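Local structure of periplasmic oligopeptide-binding protein (Burkholderia pseudomallei, 3ZS6) at residues D185-P188 with N189-I192; I216-D219 with E220-L223; R41-A44 with S45-V49. The protein probably binds oligopeptides in the periplasm as the solute-binding component of an ABC transport system. All coordinates share one frame; numbering follows the deposited sequence.

Contact 1 of 3, residues D185-P188 with N189-I192; sequences DWQP and NNRI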
# COMPACT_ATOMS: atom_id res chain seq x y z
N ASP A 185 -12.45 -1.39 -21.18
CA ASP A 185 -13.25 -0.20 -20.87
C ASP A 185 -12.79 0.43 -19.56
O ASP A 185 -12.45 -0.27 -18.60
CB ASP A 185 -14.74 -0.56 -20.81
CG ASP A 185 -15.64 0.67 -20.77
OD1 ASP A 185 -15.29 1.71 -21.38
OD2 ASP A 185 -16.72 0.60 -20.13
N TRP A 186 -12.76 1.76 -19.54
CA TRP A 186 -12.43 2.50 -18.33
C TRP A 186 -13.34 3.71 -18.24
O TRP A 186 -13.10 4.73 -18.90
CB TRP A 186 -10.96 2.94 -18.36
CG TRP A 186 -10.51 3.66 -17.11
CD1 TRP A 186 -11.26 3.92 -15.99
CD2 TRP A 186 -9.21 4.21 -16.86
NE1 TRP A 186 -10.50 4.60 -15.06
CE2 TRP A 186 -9.24 4.78 -15.56
CE3 TRP A 186 -8.02 4.28 -17.59
CZ2 TRP A 186 -8.13 5.41 -15.00
CZ3 TRP A 186 -6.91 4.89 -17.02
CH2 TRP A 186 -6.98 5.45 -15.73
N GLN A 187 -14.39 3.61 -17.43
CA GLN A 187 -15.25 4.76 -17.15
C GLN A 187 -15.05 5.17 -15.70
O GLN A 187 -15.48 4.47 -14.79
CB GLN A 187 -16.72 4.42 -17.41
CG GLN A 187 -17.01 3.96 -18.84
CD GLN A 187 -18.48 3.65 -19.06
OE1 GLN A 187 -19.36 4.39 -18.62
NE2 GLN A 187 -18.76 2.54 -19.74
N PRO A 188 -14.38 6.31 -15.49
CA PRO A 188 -13.99 6.73 -14.13
C PRO A 188 -15.18 6.80 -13.19
O PRO A 188 -16.22 7.33 -13.56
CB PRO A 188 -13.38 8.12 -14.35
CG PRO A 188 -12.84 8.05 -15.74
CD PRO A 188 -13.86 7.24 -16.51
N ASN A 189 -15.03 6.25 -11.99
CA ASN A 189 -16.11 6.24 -11.00
C ASN A 189 -17.30 5.39 -11.41
O ASN A 189 -18.36 5.46 -10.80
CB ASN A 189 -16.57 7.66 -10.69
CG ASN A 189 -15.54 8.44 -9.93
OD1 ASN A 189 -15.04 9.46 -10.41
ND2 ASN A 189 -15.21 7.97 -8.74
N ASN A 190 -17.13 4.62 -12.47
CA ASN A 190 -18.19 3.77 -12.95
C ASN A 190 -17.72 2.33 -13.03
O ASN A 190 -18.14 1.49 -12.24
CB ASN A 190 -18.69 4.26 -14.31
CG ASN A 190 -19.90 3.49 -14.80
OD1 ASN A 190 -20.17 2.38 -14.34
ND2 ASN A 190 -20.64 4.08 -15.72
N ARG A 191 -16.84 2.05 -13.98
CA ARG A 191 -16.31 0.71 -14.12
C ARG A 191 -15.03 0.64 -14.93
O ARG A 191 -14.75 1.52 -15.76
CB ARG A 191 -17.36 -0.20 -14.77
CG ARG A 191 -17.90 0.38 -16.06
CD ARG A 191 -17.76 -0.59 -17.22
NE ARG A 191 -18.97 -1.36 -17.46
CZ ARG A 191 -19.41 -1.68 -18.67
NH1 ARG A 191 -18.76 -1.28 -19.75
NH2 ARG A 191 -20.52 -2.40 -18.81
N ILE A 192 -14.26 -0.41 -14.67
CA ILE A 192 -13.15 -0.80 -15.52
C ILE A 192 -13.38 -2.25 -15.94
O ILE A 192 -13.70 -3.10 -15.10
CB ILE A 192 -11.81 -0.67 -14.80
CG1 ILE A 192 -11.29 0.76 -14.92
CG2 ILE A 192 -10.78 -1.67 -15.36
CD1 ILE A 192 -10.06 1.05 -14.06
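Arg191 holds CG between its backbone N and carbonyl carbon (chi1 52°) and bends again further out, which turns its guanidinium back toward Asp185. Asp185 meets it with CG anti to the backbone N (chi1 -169°). The two side chains cross at about a right angle. Arg191 NH1 reaches Asp185 OD2 at 2.8 Å in a salt bridge. The carboxylate lies at the edge of the guanidinium, and the two planes are perpendicular. OD2 is met on its anti side, somewhat out of the carboxylate plane. Its syn lone pair takes a second bond, from Gln187 NE2, also 2.8 Å from Asp185 OD2. One oxygen thus gathers an amide and a guanidinium, which would favour the charged carboxylate.

The segments are the two sides of the beta hairpin formed by strands 181-187 and 191-196. Gln187 and Arg191 form a hydrogen-bonded antiparallel pair, with Gln187 N 2.7 Å from Arg191 O. Gln187 O takes the return bond from Arg191 N and a further one from Asn190 N, at 2.9 Å. Two residues therefore face one, a classic beta bulge.

Trp186 and Ile192 form the adjacent non-hydrogen-bonded pair, on the face away from Gln187 and Arg191. Ile192 CD1 sits over one face of the indole, 3.8 Å from the centroid of the Trp186 five-membered ring, a CH-pi contact. Ile192 CG1 comes to 3.3 Å from Trp186 CD1. Trp186 NE1 is bound by Glu14, whose other carboxylate oxygen accepts from Asn189 N.

Contact 2 of 3, residues I216-D219 with E220-L223; sequences IEND and ETAL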
# COMPACT_ATOMS: atom_id res chain seq x y z
N ILE A 216 -16.73 1.30 -5.51
CA ILE A 216 -17.88 1.51 -4.63
C ILE A 216 -17.36 1.99 -3.28
O ILE A 216 -16.67 1.24 -2.58
CB ILE A 216 -18.64 0.19 -4.40
CG1 ILE A 216 -19.03 -0.46 -5.74
CG2 ILE A 216 -19.87 0.42 -3.53
CD1 ILE A 216 -20.19 0.22 -6.43
N GLU A 217 -17.69 3.22 -2.90
CA GLU A 217 -17.10 3.82 -1.72
C GLU A 217 -17.71 3.30 -0.44
O GLU A 217 -17.04 3.20 0.59
CB GLU A 217 -17.24 5.35 -1.79
CG GLU A 217 -16.58 5.97 -3.03
CD GLU A 217 -17.35 5.66 -4.33
OE1 GLU A 217 -18.52 5.22 -4.25
OE2 GLU A 217 -16.79 5.88 -5.42
N ASN A 218 -18.99 2.96 -0.50
CA ASN A 218 -19.78 2.58 0.66
C ASN A 218 -19.87 1.06 0.82
O ASN A 218 -20.40 0.37 -0.06
CB ASN A 218 -21.18 3.18 0.53
CG ASN A 218 -22.03 2.95 1.76
OD1 ASN A 218 -22.60 1.88 1.94
ND2 ASN A 218 -22.13 3.97 2.61
N ASP A 219 -19.35 0.54 1.93
CA ASP A 219 -19.30 -0.91 2.13
C ASP A 219 -20.69 -1.55 2.21
O ASP A 219 -20.88 -2.70 1.82
CB ASP A 219 -18.47 -1.25 3.37
CG ASP A 219 -17.00 -0.87 3.22
OD1 ASP A 219 -16.38 -1.31 2.23
OD2 ASP A 219 -16.48 -0.12 4.07
N GLU A 220 -21.67 -0.81 2.72
CA GLU A 220 -23.03 -1.32 2.81
C GLU A 220 -23.64 -1.52 1.43
O GLU A 220 -24.30 -2.53 1.17
CB GLU A 220 -23.92 -0.40 3.66
CG GLU A 220 -24.05 -0.86 5.11
CD GLU A 220 -24.86 -2.15 5.25
OE1 GLU A 220 -25.50 -2.57 4.26
OE2 GLU A 220 -24.84 -2.74 6.35
N THR A 221 -23.43 -0.55 0.54
CA THR A 221 -23.88 -0.66 -0.84
C THR A 221 -23.18 -1.84 -1.52
O THR A 221 -23.80 -2.59 -2.27
CB THR A 221 -23.56 0.63 -1.62
OG1 THR A 221 -24.38 1.71 -1.13
CG2 THR A 221 -23.82 0.44 -3.11
N ALA A 222 -21.89 -2.00 -1.24
CA ALA A 222 -21.13 -3.14 -1.76
C ALA A 222 -21.75 -4.45 -1.30
O ALA A 222 -21.86 -5.41 -2.08
CB ALA A 222 -19.67 -3.07 -1.31
N LEU A 223 -22.17 -4.49 -0.04
CA LEU A 223 -22.78 -5.69 0.54
C LEU A 223 -24.10 -6.03 -0.15
O LEU A 223 -24.36 -7.19 -0.48
CB LEU A 223 -23.01 -5.48 2.05
CG LEU A 223 -23.66 -6.62 2.85
CD1 LEU A 223 -22.86 -7.90 2.70
CD2 LEU A 223 -23.78 -6.23 4.33
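Asn218 and Ala222 are joined by the first main-chain bond of helix 219-227, with Ala222 N 3.0 Å from Asn218 O, and Leu223 N repeats the i to i+4 spacing on Asp219 O. Asn218 is the N-cap of this helix. Its side chain turns back over the first turn and accepts from the backbone.

The capping bond runs from Thr221 N to Asn218 OD1, at 2.9 Å. Asn218 CG stands anti to its own backbone N (chi1 -175°), beside the carbonyl carbon, and this points the amide oxygen at the start of the helix. The N-H lies in the plane of the amide and uses a lone pair of OD1. The bond is fairly straight, with an angle of 156° at the hydrogen. Both oxygens of Asn218 thus serve the helix: the carbonyl takes Ala222 N and the amide takes Thr221 N. Asn218 OD1 also lies 3.1 Å from Glu220 CB.

The side chain of Thr221 crosses that of Asn218 at about a right angle. Thr221 CB lies 3.5 Å from Asn218 O. The methyl CG2 of Thr221 meets Ile216. There Ile216 CG2 lies 4.0 Å from Thr221 CG2, and the two side chains again cross nearly at right angles.

A short link, Ile216 and Glu217, separates the cap from strand 210-215. Asp219 N, at the head of the helix, is bound by Asp359 OD1, and Leu223 touches Pro238. Ile216 CG2 also comes to 4.1 Å from Ala222 CB.

Contact 3 of 3, residues R41-A44 with S45-V49; sequences RIDA and SGAVV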
# COMPACT_ATOMS: atom_id res chain seq x y z
N ARG A 41 5.89 -12.28 -9.77
CA ARG A 41 4.51 -12.05 -9.35
C ARG A 41 4.32 -12.55 -7.92
O ARG A 41 5.08 -13.41 -7.45
CB ARG A 41 3.51 -12.82 -10.23
CG ARG A 41 3.48 -12.46 -11.71
CD ARG A 41 2.18 -12.97 -12.35
NE ARG A 41 1.91 -14.38 -12.05
CZ ARG A 41 0.91 -14.82 -11.29
NH1 ARG A 41 0.05 -13.96 -10.75
NH2 ARG A 41 0.76 -16.12 -11.08
N ILE A 42 3.30 -12.05 -7.24
CA ILE A 42 2.84 -12.65 -5.98
C ILE A 42 1.61 -13.47 -6.28
O ILE A 42 0.62 -12.93 -6.78
CB ILE A 42 2.46 -11.60 -4.93
CG1 ILE A 42 3.63 -10.63 -4.69
CG2 ILE A 42 2.00 -12.29 -3.62
CD1 ILE A 42 4.95 -11.33 -4.29
N ASP A 43 1.65 -14.77 -5.99
CA ASP A 43 0.53 -15.65 -6.35
C ASP A 43 -0.54 -15.69 -5.26
O ASP A 43 -0.48 -14.93 -4.29
CB ASP A 43 1.00 -17.06 -6.76
CG ASP A 43 1.34 -17.96 -5.56
OD1 ASP A 43 1.05 -17.60 -4.39
OD2 ASP A 43 1.90 -19.05 -5.80
N ALA A 44 -1.51 -16.57 -5.41
CA ALA A 44 -2.68 -16.55 -4.53
C ALA A 44 -2.30 -16.84 -3.08
O ALA A 44 -2.96 -16.38 -2.15
CB ALA A 44 -3.73 -17.53 -5.02
N SER A 45 -1.21 -17.59 -2.90
CA SER A 45 -0.76 -17.96 -1.57
C SER A 45 0.11 -16.88 -0.92
O SER A 45 0.40 -16.94 0.27
CB SER A 45 0.04 -19.26 -1.63
OG SER A 45 1.29 -19.03 -2.27
N GLY A 46 0.55 -15.91 -1.72
CA GLY A 46 1.47 -14.89 -1.23
C GLY A 46 2.91 -15.19 -1.59
O GLY A 46 3.82 -14.43 -1.25
N ALA A 47 3.14 -16.31 -2.28
CA ALA A 47 4.48 -16.68 -2.71
C ALA A 47 4.97 -15.84 -3.89
O ALA A 47 4.19 -15.42 -4.75
CB ALA A 47 4.53 -18.17 -3.06
N VAL A 48 6.28 -15.57 -3.92
CA VAL A 48 6.90 -14.88 -5.03
C VAL A 48 7.19 -15.90 -6.13
O VAL A 48 7.96 -16.82 -5.91
CB VAL A 48 8.23 -14.21 -4.61
CG1 VAL A 48 8.78 -13.37 -5.75
CG2 VAL A 48 8.03 -13.36 -3.38
N VAL A 49 6.57 -15.74 -7.30
CA VAL A 49 6.75 -16.70 -8.39
C VAL A 49 7.21 -16.00 -9.67
O VAL A 49 7.11 -14.78 -9.79
CB VAL A 49 5.44 -17.47 -8.71
CG1 VAL A 49 4.96 -18.26 -7.48
CG2 VAL A 49 4.36 -16.51 -9.19
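The carboxylate of Asp43 carries the turn and receives Ser45 and Ala47 from different directions. Near its plane, Ser45 OG donates to the syn lone pair of Asp43 OD1, at 2.6 Å. Ser45 N and Ala47 N approach from opposite faces of the carboxylate, 2.7 and 3.2 Å from Asp43 OD1. A weak bond from Gly46 N adds to these. Asp43 CG sits between the backbone N and the carbonyl carbon (chi1 79°), which folds the carboxylate back over the loop. Several N-H groups of the loop thus converge on one oxygen, which would be expected to favour its negative charge. Asp43 OD2 lies 3.6 Å from Val49 CG1. The guanidinium of Arg41 meets Val49 CG2 obliquely, and its NH2 forms a salt bridge with Asp501.

Ile42 and Val48 face each other on the other side of the strands, in a non-hydrogen-bonded pair. Ile42 CD1 meets Val48 CG2 at 3.8 Å. Ile42 CG2 packs at 3.6 Å on Gly46 CA.

Arg41 and Val49 form the hydrogen-bonded pair beyond, with two backbone bonds. Asp43 N gives a further bond to Ala47 O. At the tip, Gly46 N donates to Asp43 O, 2.9 Å away, and Gly46 takes a left-handed backbone conformation (phi 99°). Thr489 and Thr491 bind the carbonyl oxygens of Ala44 and Ser45 from outside. This is a beta hairpin joining strands 40-42 and 48-60, with a type I turn plus G1 bulge from Asp43 to Ala47, and an Asx turn made by Asp43.

From the N terminus, contact 3 comes first and closes the loop between strands 40-42 and 48-60, at one edge of a five-stranded antiparallel sheet. Contact 1 follows much later and closes the hairpin of strands 181-187 and 191-196. These strands belong to a separate mixed sheet. Contact 2 lies where the chain leaves strand 210-215, the neighbour of 191-196 in that sheet, and enters helix 219-227. The three are in series and none nests in or crosses another. Contacts 1 and 2 have centres about 17 Å apart and touch through Asn189 and Glu217. Contact 3 stands apart, its nearest atoms about 17 Å from contact 1.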